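Local coordinates for protein leucine aminopeptidase 1 (Caenorhabditis elegans, PDB 2HC9) that releases N-terminal amino acids, preferably leucine, from peptides as a two-zinc aminopeptidase of the M17 family, and probably acts as a digestive enzyme, at residues Q11-G16 and N145-V150; T356-A361 and T478-Y483; E388-G393 and V400-F405. The protein carries 1 engineered substitution. All coordinates share one frame; numbering follows the deposited sequence. Where two conformers were deposited one is given.

Interaction 1 of 3, residues Q11-G16 and N145-V150. With GOL (glycerol), chain P.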
loop_
_atom_site.group_PDB
_atom_site.type_symbol
_atom_site.label_atom_id
_atom_site.label_comp_id
_atom_site.label_asym_id
_atom_site.label_seq_id
_atom_site.Cartn_x
_atom_site.Cartn_y
_atom_site.Cartn_z
ATOM N N GLN A 11 23.021 -36.392 39.786
ATOM C CA GLN A 11 22.893 -36.409 41.233
ATOM C C GLN A 11 21.426 -36.354 41.587
ATOM O O GLN A 11 20.599 -36.112 40.711
ATOM C CB GLN A 11 23.664 -35.220 41.804
ATOM C CG GLN A 11 25.134 -35.332 41.452
ATOM C CD GLN A 11 25.864 -34.055 41.637
ATOM O OE1 GLN A 11 25.753 -33.446 42.690
ATOM N NE2 GLN A 11 26.631 -33.628 40.610
ATOM N N ALA A 12 21.093 -36.596 42.854
ATOM C CA ALA A 12 19.687 -36.549 43.287
ATOM C C ALA A 12 19.193 -35.105 43.243
ATOM O O ALA A 12 19.989 -34.163 43.345
ATOM C CB ALA A 12 19.525 -37.117 44.709
ATOM N N VAL A 13 17.885 -34.936 43.094
ATOM C CA VAL A 13 17.290 -33.611 43.221
ATOM C C VAL A 13 16.484 -33.541 44.511
ATOM O O VAL A 13 16.375 -34.529 45.231
ATOM C CB VAL A 13 16.471 -33.205 41.958
ATOM C CG1 VAL A 13 17.372 -33.308 40.717
ATOM C CG2 VAL A 13 15.258 -34.106 41.789
ATOM N N GLY A 14 15.927 -32.381 44.815
ATOM C CA GLY A 14 15.128 -32.237 46.046
ATOM C C GLY A 14 13.938 -33.178 46.168
ATOM O O GLY A 14 13.528 -33.840 45.196
ATOM N N ASP A 15 13.382 -33.237 47.376
ATOM C CA ASP A 15 11.992 -33.624 47.582
ATOM C C ASP A 15 11.089 -32.807 46.659
ATOM O O ASP A 15 11.429 -31.682 46.268
ATOM C CB ASP A 15 11.587 -33.344 49.039
ATOM C CG ASP A 15 12.243 -34.295 50.024
ATOM O OD1 ASP A 15 12.460 -35.477 49.671
ATOM O OD2 ASP A 15 12.536 -33.860 51.160
ATOM N N GLY A 16 9.939 -33.365 46.318
ATOM C CA GLY A 16 8.934 -32.604 45.592
ATOM C C GLY A 16 8.746 -33.186 44.205
ATOM O O GLY A 16 9.646 -33.852 43.679
ATOM N N ASN A 145 12.840 -25.495 40.710
ATOM C CA ASN A 145 14.233 -25.778 40.962
ATOM C C ASN A 145 14.719 -26.618 39.787
ATOM O O ASN A 145 14.264 -27.754 39.601
ATOM C CB ASN A 145 14.352 -26.525 42.306
ATOM C CG ASN A 145 15.684 -27.220 42.486
ATOM O OD1 ASN A 145 16.743 -26.604 42.403
ATOM N ND2 ASN A 145 15.631 -28.522 42.745
ATOM N N VAL A 146 15.609 -26.048 38.973
ATOM C CA VAL A 146 16.127 -26.759 37.792
ATOM C C VAL A 146 17.557 -27.234 38.034
ATOM O O VAL A 146 18.419 -26.452 38.440
ATOM C CB VAL A 146 16.058 -25.889 36.512
ATOM C CG1 VAL A 146 16.623 -26.633 35.298
ATOM C CG2 VAL A 146 14.611 -25.403 36.273
ATOM N N ASN A 147 17.790 -28.527 37.816
ATOM C CA ASN A 147 19.148 -29.072 37.797
ATOM C C ASN A 147 19.443 -29.629 36.404
ATOM O O ASN A 147 18.760 -30.545 35.945
ATOM C CB ASN A 147 19.301 -30.196 38.828
ATOM C CG ASN A 147 19.374 -29.655 40.251
ATOM O OD1 ASN A 147 20.390 -29.102 40.681
ATOM N ND2 ASN A 147 18.279 -29.791 40.968
ATOM N N ILE A 148 20.445 -29.058 35.743
ATOM C CA ILE A 148 20.988 -29.629 34.510
ATOM C C ILE A 148 22.229 -30.448 34.853
ATOM O O ILE A 148 23.315 -29.905 35.112
ATOM C CB ILE A 148 21.340 -28.519 33.452
ATOM C CG1 ILE A 148 20.130 -27.558 33.276
ATOM C CG2 ILE A 148 21.803 -29.170 32.130
ATOM C CD1 ILE A 148 20.424 -26.329 32.438
ATOM N N ASP A 149 22.049 -31.762 34.836
ATOM C CA ASP A 149 23.120 -32.717 35.134
ATOM C C ASP A 149 23.790 -33.201 33.861
ATOM O O ASP A 149 23.207 -33.930 33.047
ATOM C CB ASP A 149 22.566 -33.898 35.949
ATOM C CG ASP A 149 22.183 -33.490 37.373
ATOM O OD1 ASP A 149 22.399 -32.309 37.757
ATOM O OD2 ASP A 149 21.668 -34.354 38.103
ATOM N N VAL A 150 25.035 -32.782 33.700
ATOM C CA VAL A 150 25.754 -33.063 32.488
ATOM C C VAL A 150 26.530 -34.354 32.723
ATOM O O VAL A 150 27.280 -34.463 33.701
ATOM C CB VAL A 150 26.737 -31.937 32.144
ATOM C CG1 VAL A 150 27.472 -32.271 30.856
ATOM C CG2 VAL A 150 26.011 -30.584 32.024
HETATM C C1 GOL P . 18.177 -30.006 44.176
HETATM O O1 GOL P . 16.799 -30.169 43.918
HETATM C C2 GOL P . 18.619 -30.852 45.357
HETATM O O2 GOL P . 19.799 -31.547 45.033
HETATM C C3 GOL P . 18.780 -29.973 46.580
HETATM O O3 GOL P . 17.584 -29.952 47.319
#
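Asn145 ND2 is 4.4 Å from Gly14 N, and O1 of a glycerol, probably from the crystallisation liquor, lies between them. At 2.3 Å from Asn145 ND2, however, the spacing of this O1 is too short to trust in detail. The middle hydroxyl is more ordinary: glycerol O2 donates to Ala12 O at 3.1 Å.

At Asn147 the contact becomes direct. Its CG lies anti to its own carbonyl carbon (chi1 -74°), which puts the amide alongside Val13, and the two side chains slide past each other in opposite directions. Val13 CG1 packs on Asn147 ND2 at 3.6 Å, so a methyl group rests against the amide nitrogen.

Asp149 makes the one hydrogen bond that joins 11-16 directly to the strand. Gln11 N donates to Asp149 OD2 over 3.0 Å, nearly straight at 170°, yet it arrives from above the carboxylate, 51° out of its plane. The same OD2 accepts from His110 NE2, while OD1 forms a salt bridge with Arg7, so both carboxylate oxygens are engaged, OD2 by two donors. With alanine in place of Asp149, Gln11 N would probably lose its acceptor and Arg7 the carboxylate it pairs with, and the start of the loop would be less firmly held.

This is a loop lying over the edge region of the sheet in the N-terminal macro-type domain. Segment 11-16 runs back almost antiparallel to strand 145-151 without pairing with its backbone. That strand lies between the parallel strands 3-8 and 108-114; Asn145, Asn147 and Asp149 turn toward the loop, whereas Ile148 and Val150 pack against helix 120-128.

Interaction 2 of 3, residues T356-A361 and T478-Y483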
loop_
_atom_site.group_PDB
_atom_site.type_symbol
_atom_site.label_atom_id
_atom_site.label_comp_id
_atom_site.label_asym_id
_atom_site.label_seq_id
_atom_site.Cartn_x
_atom_site.Cartn_y
_atom_site.Cartn_z
ATOM N N THR A 356 40.576 -3.833 20.287
ATOM C CA THR A 356 39.596 -4.753 19.714
ATOM C C THR A 356 38.218 -4.216 20.123
ATOM O O THR A 356 37.890 -4.144 21.328
ATOM C CB THR A 356 39.801 -6.212 20.225
ATOM O OG1 THR A 356 41.156 -6.619 19.978
ATOM C CG2 THR A 356 38.866 -7.187 19.482
ATOM N N ILE A 357 37.428 -3.808 19.129
ATOM C CA ILE A 357 36.123 -3.172 19.406
ATOM C C ILE A 357 35.018 -3.983 18.730
ATOM O O ILE A 357 34.982 -4.118 17.501
ATOM C CB ILE A 357 36.069 -1.699 18.920
ATOM C CG1 ILE A 357 37.197 -0.869 19.573
ATOM C CG2 ILE A 357 34.651 -1.088 19.166
ATOM C CD1 ILE A 357 37.384 0.524 18.954
ATOM N N PHE A 358 34.149 -4.561 19.557
ATOM C CA PHE A 358 32.962 -5.278 19.084
ATOM C C PHE A 358 31.776 -4.389 19.333
ATOM O O PHE A 358 31.657 -3.790 20.401
ATOM C CB PHE A 358 32.757 -6.590 19.871
ATOM C CG PHE A 358 33.860 -7.587 19.693
ATOM C CD1 PHE A 358 33.844 -8.468 18.610
ATOM C CD2 PHE A 358 34.877 -7.693 20.642
ATOM C CE1 PHE A 358 34.848 -9.429 18.448
ATOM C CE2 PHE A 358 35.902 -8.648 20.499
ATOM C CZ PHE A 358 35.890 -9.513 19.383
ATOM N N ASP A 359 30.867 -4.318 18.369
ATOM C CA ASP A 359 29.574 -3.715 18.656
ATOM C C ASP A 359 28.503 -4.715 18.250
ATOM O O ASP A 359 28.657 -5.421 17.255
ATOM C CB ASP A 359 29.422 -2.320 17.989
ATOM C CG ASP A 359 29.127 -2.401 16.498
ATOM O OD1 ASP A 359 30.064 -2.216 15.686
ATOM O OD2 ASP A 359 27.950 -2.639 16.135
ATOM N N MET A 360 27.455 -4.833 19.058
ATOM C CA MET A 360 26.415 -5.806 18.773
ATOM C C MET A 360 25.084 -5.103 18.935
ATOM O O MET A 360 24.884 -4.345 19.893
ATOM C CB MET A 360 26.504 -6.977 19.751
ATOM C CG MET A 360 25.511 -8.101 19.437
ATOM S SD MET A 360 25.736 -9.649 20.359
ATOM C CE MET A 360 25.230 -9.204 22.052
ATOM N N ALA A 361 24.170 -5.355 18.008
ATOM C CA ALA A 361 22.954 -4.545 17.910
ATOM C C ALA A 361 21.865 -5.327 17.212
ATOM O O ALA A 361 22.129 -6.051 16.261
ATOM C CB ALA A 361 23.218 -3.277 17.127
ATOM N N THR A 478 32.635 -18.169 24.394
ATOM C CA THR A 478 33.478 -19.055 23.568
ATOM C C THR A 478 34.527 -18.256 22.829
ATOM O O THR A 478 35.663 -18.702 22.717
ATOM C CB THR A 478 32.728 -19.999 22.551
ATOM O OG1 THR A 478 31.938 -19.243 21.621
ATOM C CG2 THR A 478 31.859 -21.044 23.272
ATOM N N LEU A 479 34.171 -17.074 22.339
ATOM C CA LEU A 479 35.148 -16.251 21.600
ATOM C C LEU A 479 36.318 -15.764 22.477
ATOM O O LEU A 479 37.500 -15.824 22.063
ATOM C CB LEU A 479 34.453 -15.046 20.937
ATOM C CG LEU A 479 35.366 -14.119 20.105
ATOM C CD1 LEU A 479 35.901 -14.892 18.900
ATOM C CD2 LEU A 479 34.557 -12.910 19.640
ATOM N N LEU A 480 35.988 -15.289 23.676
ATOM C CA LEU A 480 36.969 -14.644 24.549
ATOM C C LEU A 480 37.311 -15.494 25.782
ATOM O O LEU A 480 38.069 -15.062 26.653
ATOM C CB LEU A 480 36.480 -13.266 24.990
ATOM C CG LEU A 480 36.074 -12.284 23.870
ATOM C CD1 LEU A 480 35.516 -10.999 24.473
ATOM C CD2 LEU A 480 37.336 -11.959 23.028
ATOM N N GLY A 481 36.745 -16.694 25.850
ATOM C CA GLY A 481 36.936 -17.583 27.010
ATOM C C GLY A 481 38.362 -18.068 27.239
ATOM O O GLY A 481 38.697 -18.493 28.343
ATOM N N LYS A 482 39.212 -17.982 26.222
ATOM C CA LYS A 482 40.646 -18.321 26.387
ATOM C C LYS A 482 41.348 -17.407 27.407
ATOM O O LYS A 482 42.400 -17.749 27.916
ATOM C CB LYS A 482 41.387 -18.272 25.042
ATOM C CG LYS A 482 41.489 -16.859 24.452
ATOM C CD LYS A 482 41.843 -16.875 22.980
ATOM C CE LYS A 482 43.270 -16.420 22.778
ATOM N NZ LYS A 482 43.599 -16.220 21.330
ATOM N N TYR A 483 40.756 -16.248 27.703
ATOM C CA TYR A 483 41.305 -15.327 28.694
ATOM C C TYR A 483 40.740 -15.524 30.105
ATOM O O TYR A 483 41.081 -14.765 31.022
ATOM C CB TYR A 483 41.072 -13.890 28.271
ATOM C CG TYR A 483 41.617 -13.547 26.906
ATOM C CD1 TYR A 483 42.986 -13.645 26.631
ATOM C CD2 TYR A 483 40.772 -13.086 25.902
ATOM C CE1 TYR A 483 43.496 -13.311 25.352
ATOM C CE2 TYR A 483 41.269 -12.744 24.637
ATOM C CZ TYR A 483 42.627 -12.856 24.377
ATOM O OH TYR A 483 43.111 -12.517 23.122
#
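Phe358 and Leu479 meet in the alpha/beta core of the M17 catalytic domain, where the C-terminal helix 473-480 packs against a strand of the mixed sheet. The two side chains come from opposite directions and bridge a wide gap, since even the closest alpha carbons, those of Phe358 and Leu479, are 11.5 Å apart.

From the strand, the CB of Phe358 is directed toward the helix, with CG anti to the carbonyl carbon (chi1 -64°), and the CZ and CE1 end of the ring makes the contact. From the helix, Leu479 stretches its CG away from its own backbone N (chi1 -179°), which carries CD2 forward to the ring. This methyl group approaches obliquely.

Leu480 comes in beside it and touches more loosely. Its CD2 is 4.4 Å from Phe358 CE2, so two leucine methyl groups from successive residues meet different parts of one ring. No hydrogen bond crosses here; the contact is wholly apolar and buried. Phe476, one turn earlier on the same helix, adds an edge-to-face ring contact with Phe358, and Ile247 and Leu249 of the adjacent strand 246-254 also pack on the phenylalanine.

Strand 356-361 runs parallel to its neighbours 246-254 and 452-457. Ile357 and Asp359 turn to the other side of the sheet, where helix 337-350 lies, so the strand is sandwiched between helices. After Leu480 the chain tightens into a 3-10 turn, closed by a hydrogen bond from Tyr483 N to Leu480 O of 3.1 Å. Within the main contact, Leu479 CD2 sits equally close to two neighbouring ring carbons, 3.7 Å from both Phe358 CE1 and Phe358 CZ.

Interaction 3 of 3, residues E388-G393 and V400-F405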
loop_
_atom_site.group_PDB
_atom_site.type_symbol
_atom_site.label_atom_id
_atom_site.label_comp_id
_atom_site.label_asym_id
_atom_site.label_seq_id
_atom_site.Cartn_x
_atom_site.Cartn_y
_atom_site.Cartn_z
ATOM N N GLU A 388 37.350 -16.435 13.254
ATOM C CA GLU A 388 37.328 -16.820 14.662
ATOM C C GLU A 388 35.918 -16.691 15.275
ATOM O O GLU A 388 35.529 -17.510 16.102
ATOM C CB GLU A 388 38.305 -15.961 15.442
ATOM C CG GLU A 388 38.556 -16.474 16.829
ATOM C CD GLU A 388 39.476 -15.568 17.610
ATOM O OE1 GLU A 388 39.999 -14.598 17.005
ATOM O OE2 GLU A 388 39.681 -15.839 18.813
ATOM N N ILE A 389 35.174 -15.654 14.899
ATOM C CA ILE A 389 33.818 -15.467 15.464
ATOM C C ILE A 389 32.849 -16.464 14.846
ATOM O O ILE A 389 31.913 -16.908 15.499
ATOM C CB ILE A 389 33.324 -13.994 15.384
ATOM C CG1 ILE A 389 32.235 -13.738 16.453
ATOM C CG2 ILE A 389 32.920 -13.589 13.921
ATOM C CD1 ILE A 389 31.875 -12.263 16.653
ATOM N N ILE A 390 33.098 -16.871 13.599
ATOM C CA ILE A 390 32.236 -17.898 12.993
ATOM C C ILE A 390 32.440 -19.215 13.745
ATOM O O ILE A 390 31.476 -19.935 14.092
ATOM C CB ILE A 390 32.507 -18.041 11.464
ATOM C CG1 ILE A 390 31.927 -16.832 10.725
ATOM C CG2 ILE A 390 31.847 -19.313 10.906
ATOM C CD1 ILE A 390 32.570 -16.579 9.340
ATOM N N LYS A 391 33.708 -19.512 14.019
ATOM C CA LYS A 391 34.060 -20.688 14.804
ATOM C C LYS A 391 33.441 -20.652 16.227
ATOM O O LYS A 391 32.885 -21.666 16.713
ATOM C CB LYS A 391 35.592 -20.779 14.878
ATOM C CG LYS A 391 36.094 -21.845 15.831
ATOM C CD LYS A 391 37.606 -21.916 15.741
ATOM C CE LYS A 391 38.210 -22.686 16.905
ATOM N NZ LYS A 391 39.674 -22.842 16.684
ATOM N N ALA A 392 33.535 -19.492 16.872
ATOM C CA ALA A 392 32.876 -19.256 18.170
ATOM C C ALA A 392 31.357 -19.433 18.107
ATOM O O ALA A 392 30.767 -19.977 19.044
ATOM C CB ALA A 392 33.235 -17.871 18.720
ATOM N N GLY A 393 30.725 -18.985 17.014
ATOM C CA GLY A 393 29.274 -19.197 16.813
ATOM C C GLY A 393 28.915 -20.671 16.773
ATOM O O GLY A 393 27.903 -21.085 17.353
ATOM N N VAL A 400 26.929 -17.283 13.785
ATOM C CA VAL A 400 27.374 -16.027 13.153
ATOM C C VAL A 400 27.704 -16.339 11.681
ATOM O O VAL A 400 28.331 -17.384 11.387
ATOM C CB VAL A 400 28.621 -15.462 13.847
ATOM C CG1 VAL A 400 29.093 -14.179 13.155
ATOM C CG2 VAL A 400 28.349 -15.187 15.346
ATOM N N ALA A 401 27.256 -15.458 10.784
ATOM C CA ALA A 401 27.568 -15.539 9.357
ATOM C C ALA A 401 28.256 -14.240 8.948
ATOM O O ALA A 401 28.019 -13.166 9.548
ATOM C CB ALA A 401 26.247 -15.739 8.522
ATOM N N PRO A 402 29.128 -14.306 7.933
ATOM C CA PRO A 402 29.836 -13.096 7.566
ATOM C C PRO A 402 29.068 -12.193 6.601
ATOM O O PRO A 402 28.318 -12.671 5.741
ATOM C CB PRO A 402 31.098 -13.642 6.852
ATOM C CG PRO A 402 30.680 -14.907 6.270
ATOM C CD PRO A 402 29.567 -15.467 7.129
ATOM N N MET A 403 29.233 -10.886 6.805
ATOM C CA MET A 403 28.857 -9.838 5.844
ATOM C C MET A 403 30.078 -9.433 5.038
ATOM O O MET A 403 31.217 -9.564 5.498
ATOM C CB MET A 403 28.347 -8.580 6.577
ATOM C CG MET A 403 26.991 -8.729 7.221
ATOM S SD MET A 403 25.983 -7.220 7.302
ATOM C CE MET A 403 26.372 -6.722 8.987
ATOM N N LEU A 404 29.836 -8.906 3.843
ATOM C CA LEU A 404 30.912 -8.272 3.066
ATOM C C LEU A 404 31.425 -7.020 3.743
ATOM O O LEU A 404 30.631 -6.184 4.230
ATOM C CB LEU A 404 30.423 -7.860 1.666
ATOM C CG LEU A 404 30.233 -8.945 0.610
ATOM C CD1 LEU A 404 29.477 -8.350 -0.607
ATOM C CD2 LEU A 404 31.593 -9.522 0.210
ATOM N N PHE A 405 32.749 -6.894 3.747
ATOM C CA PHE A 405 33.400 -5.691 4.237
ATOM C C PHE A 405 33.992 -4.936 3.046
ATOM O O PHE A 405 35.056 -5.305 2.521
ATOM C CB PHE A 405 34.518 -6.039 5.234
ATOM C CG PHE A 405 35.206 -4.813 5.810
ATOM C CD1 PHE A 405 34.626 -4.106 6.859
ATOM C CD2 PHE A 405 36.411 -4.353 5.284
ATOM C CE1 PHE A 405 35.258 -2.949 7.386
ATOM C CE2 PHE A 405 37.051 -3.210 5.803
ATOM C CZ PHE A 405 36.459 -2.510 6.856
HETATM O O HOH W 1 28.660 -19.625 13.431
#
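Helix 388-393 and strand 400-402 run roughly antiparallel, their directions 152° apart and their axes 7.4 Å apart at closest approach, and they come nearest where Gly393 faces Val400. The alpha carbons of these two residues are only 5.2 Å apart. A beta carbon on Gly393 would lie 2.8 Å from Val400 N, a clash, so this close approach depends on the missing side chain.

Val400 points toward the helix and occupies the middle of the contact. Its CG1, anti to the backbone N (chi1 178°), reaches CG2 of Ile389 at 3.9 Å, the two side chains crossing at about a right angle. Its other methyl, CG2, rests 4.0 Å from Ile389 O, so the valine packs on helix backbone as well as on the isoleucine.

Ile390 starts off to one side, but its end bends in over the strand. Ile390 CG1 lies 3.7 Å from Val400 O, and farther out CD1 meets the proline ring of Pro402, with CD closest at 3.9 Å and CG and CB just behind. This pair too crosses roughly at right angles, and one methyl group settles against a row of ring carbons.

No direct hydrogen bond links the segments; a water does so instead. It donates to Ile390 O and accepts from Val400 N, joining the two backbones beside the apolar patch.

The contact closes a beta-alpha-beta unit made of strand 376-380, helix 383-396 and strand 400-402, whose two strands pair in parallel. Val400 and Ile389 also reach strand 452-457, and helix 473-480 packs on the helix through Ala392. Beyond the strand, Phe405 makes backbone hydrogen bonds with a second subunit.

Interactions 2 and 3 are neighbours in the catalytic domain, with centres 12 Å apart, and interaction 3 is nested in the chain between the two segments of interaction 2. They touch directly: Thr478 OG1 lies 2.9 Å from Ala392 O, probably a hydrogen bond, and Leu479 CD1 packs on Glu388 CG at 3.7 Å. Leu479 thus serves both contacts. Interaction 1 belongs to the N-terminal domain, its centre 32 Å from that of interaction 2 and 36 Å from that of interaction 3. Interaction 2 lies nearest the active site, the Phe358 side chain being about 12 Å from that of the zinc ligand Lys252.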